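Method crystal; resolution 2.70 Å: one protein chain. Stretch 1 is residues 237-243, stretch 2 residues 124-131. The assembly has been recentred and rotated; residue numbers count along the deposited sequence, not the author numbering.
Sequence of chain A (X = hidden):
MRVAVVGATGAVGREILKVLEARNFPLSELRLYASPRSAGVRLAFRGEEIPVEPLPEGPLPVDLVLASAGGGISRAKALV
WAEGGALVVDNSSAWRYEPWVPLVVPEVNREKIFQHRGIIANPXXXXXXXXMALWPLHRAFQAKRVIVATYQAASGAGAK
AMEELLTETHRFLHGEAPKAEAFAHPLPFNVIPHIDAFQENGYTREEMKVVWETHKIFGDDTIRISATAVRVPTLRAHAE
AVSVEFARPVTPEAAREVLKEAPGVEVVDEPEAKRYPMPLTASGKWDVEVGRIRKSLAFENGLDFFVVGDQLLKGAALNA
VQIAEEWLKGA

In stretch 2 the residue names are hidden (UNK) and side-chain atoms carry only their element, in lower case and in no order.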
# COMPACT_ATOMS: atom_id res chain seq x y z
N ALA A 237 5.41 -11.70 -1.58
CA ALA A 237 4.77 -11.09 -2.76
C ALA A 237 4.69 -9.55 -2.85
O ALA A 237 4.21 -8.87 -1.94
CB ALA A 237 3.36 -11.67 -2.92
N HIS A 238 5.13 -8.99 -3.97
CA HIS A 238 5.08 -7.54 -4.15
C HIS A 238 3.78 -7.03 -4.76
O HIS A 238 3.35 -7.51 -5.79
CB HIS A 238 6.23 -7.05 -5.04
CG HIS A 238 7.53 -6.88 -4.33
ND1 HIS A 238 8.68 -6.48 -4.98
CD2 HIS A 238 7.88 -7.05 -3.03
CE1 HIS A 238 9.68 -6.42 -4.12
NE2 HIS A 238 9.22 -6.76 -2.93
N ALA A 239 3.17 -6.02 -4.13
CA ALA A 239 1.95 -5.43 -4.66
C ALA A 239 2.22 -3.99 -5.13
O ALA A 239 3.06 -3.30 -4.56
CB ALA A 239 0.88 -5.42 -3.61
N GLU A 240 1.55 -3.55 -6.17
CA GLU A 240 1.76 -2.18 -6.63
C GLU A 240 0.59 -1.56 -7.40
O GLU A 240 0.36 -1.90 -8.56
CB GLU A 240 3.06 -2.07 -7.44
CG GLU A 240 3.43 -3.31 -8.25
CD GLU A 240 4.62 -3.09 -9.18
OE1 GLU A 240 4.52 -2.25 -10.11
OE2 GLU A 240 5.66 -3.75 -8.98
N ALA A 241 -0.15 -0.67 -6.75
CA ALA A 241 -1.27 -0.01 -7.39
C ALA A 241 -0.69 0.89 -8.47
O ALA A 241 0.02 1.85 -8.17
CB ALA A 241 -2.06 0.81 -6.37
N VAL A 242 -1.00 0.58 -9.72
CA VAL A 242 -0.48 1.34 -10.84
C VAL A 242 -1.49 2.28 -11.49
O VAL A 242 -2.70 2.10 -11.38
CB VAL A 242 0.09 0.36 -11.89
CG1 VAL A 242 0.72 1.13 -13.06
CG2 VAL A 242 1.11 -0.55 -11.23
N SER A 243 -0.98 3.32 -12.15
CA SER A 243 -1.82 4.30 -12.83
C SER A 243 -1.02 4.79 -14.02
O SER A 243 0.21 4.85 -13.95
CB SER A 243 -2.14 5.46 -11.91
OG SER A 243 -2.72 4.97 -10.71
N UNK A 124 15.32 -5.03 -11.43
CA UNK A 124 14.91 -5.00 -10.03
C UNK A 124 13.67 -5.83 -9.86
O UNK A 124 13.08 -6.25 -10.84
c UNK A 124 14.61 -3.58 -9.56
o UNK A 124 13.37 -2.97 -7.60
n UNK A 124 15.30 -4.08 -7.29
c UNK A 124 14.37 -3.52 -8.06
N UNK A 125 13.27 -6.06 -8.62
CA UNK A 125 12.08 -6.84 -8.36
C UNK A 125 10.86 -6.05 -8.83
O UNK A 125 10.20 -6.40 -9.82
s UNK A 125 12.14 -5.59 -5.86
c UNK A 125 11.96 -7.11 -6.86
N UNK A 126 10.60 -4.97 -8.11
CA UNK A 126 9.49 -4.08 -8.36
C UNK A 126 9.30 -3.72 -9.83
O UNK A 126 8.17 -3.50 -10.27
o UNK A 126 9.79 -3.10 -6.16
c UNK A 126 8.43 -1.91 -7.70
c UNK A 126 9.64 -2.78 -7.55
N UNK A 127 10.41 -3.67 -10.59
CA UNK A 127 10.38 -3.32 -12.01
C UNK A 127 9.98 -4.47 -12.93
O UNK A 127 9.20 -4.28 -13.86
c UNK A 127 11.78 -2.71 -14.00
c UNK A 127 11.76 -2.79 -12.50
o UNK A 127 12.01 -1.49 -11.96
N UNK A 128 10.52 -5.65 -12.66
CA UNK A 128 10.23 -6.83 -13.45
C UNK A 128 8.72 -7.02 -13.56
O UNK A 128 8.14 -6.85 -14.66
c UNK A 128 10.86 -8.05 -12.82
N UNK A 129 8.06 -7.35 -12.45
CA UNK A 129 6.62 -7.57 -12.51
C UNK A 129 5.87 -6.39 -13.12
O UNK A 129 5.08 -6.59 -14.03
c UNK A 129 7.11 -8.39 -10.16
c UNK A 129 3.87 -7.22 -9.95
c UNK A 129 6.01 -7.94 -11.12
c UNK A 129 5.18 -6.78 -10.57
N UNK A 130 6.11 -5.17 -12.64
CA UNK A 130 5.42 -4.02 -13.21
C UNK A 130 5.54 -3.96 -14.73
O UNK A 130 4.65 -3.46 -15.41
c UNK A 130 3.72 -1.63 -12.84
c UNK A 130 5.22 -1.44 -13.05
c UNK A 130 5.74 -0.23 -12.30
c UNK A 130 5.96 -2.72 -12.61
N UNK A 131 6.64 -4.47 -15.28
CA UNK A 131 6.85 -4.48 -16.72
C UNK A 131 6.03 -5.61 -17.32
O UNK A 131 5.37 -5.47 -18.35
c UNK A 131 8.34 -4.67 -17.04

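Position 124 carries four side-chain atoms, two carbons in line with one oxygen and one nitrogen on the second. The second carbon, bonded directly to CB, carries both the oxygen and the nitrogen and so forms a carboxamide; glutamine would need one more carbon and aspartate would have two oxygens, so this is Asn124. It occupies the N-cap position right before the helix and touches nothing on the strand; its backbone O accepts a hydrogen bond from the N of position 128, 3.2 Å away, in the first turn.

At position 125 there is a single carbon followed by a sulfur. The sulfur lies 3.1 Å from CE1 of His238, and a side chain that ends in sulfur directly after CB can only be Cys125. Its SG sits 4.2 Å from the centroid of the His238 ring and 89° off the ring normal, so the thiol meets the imidazole at its edge, almost in the ring plane.

Position 126 has one carbon bearing an oxygen and a second carbon, the branched pattern of a threonine. The oxygen is 3.7 Å from ND1 of His238, and the methyl carbon is 3.6 Å from OE2 of Glu240. In Thr126 the CA-to-CB bond points sideways, yet the residue still meets both strand side chains. Its backbone O comes within 2.8 Å of Glu240 OE2; as modelled, both atoms are acceptors, and the approach is not a hydrogen bond.

Position 127 shows the same set, one carbon carrying an oxygen and a carbon, and is Thr127. Its CA-to-CB bond points away from the strand, and its hydroxyl is hydrogen-bonded elsewhere in the structure.

Position 128 has one carbon and nothing beyond it, hence Ala128. Pointing sideways, this methyl remains 7.8 Å from the strand at its nearest.

Position 129 has four carbons, forked at the first, with one arm two carbons long. The first carbon of that arm is 3.5 Å from OE2 of Glu240, and its terminal carbon is 4.2 Å from the backbone O of His238. The residue is Ile129. Its chi1 of 108° and chi2 of 137° both fall between the usual wells.

Position 130 also has four carbons, but the fork is at the second. One terminal carbon is 3.3 Å from CG2 of Val242, an apolar contact, and 2.9 Å from OE1 of Glu240, a tight approach of carbon to oxygen. This is Leu130, and the atom is its CD1.

Position 131 again holds a single carbon, Ala131, directed away from the strand. Its N donates to the O of Thr127 at 2.9 Å.

The contact rests on the alternation of the strand. His238, Glu240 and Val242 point toward the helix, whereas the residues between them make no contact with it. The helix crosses at 63°, its axis 9.3 Å from that of the strand at closest approach, and offers Cys125, Thr126, Ile129 and Leu130. Glu240 has the largest covered area and touches three of these four. No hydrogen bond links the stretches; 343 Å² is buried through packing, with sulfur against imidazole towards one end and leucine against valine towards the other.

Stretch 2 124-131: NCTTAILA
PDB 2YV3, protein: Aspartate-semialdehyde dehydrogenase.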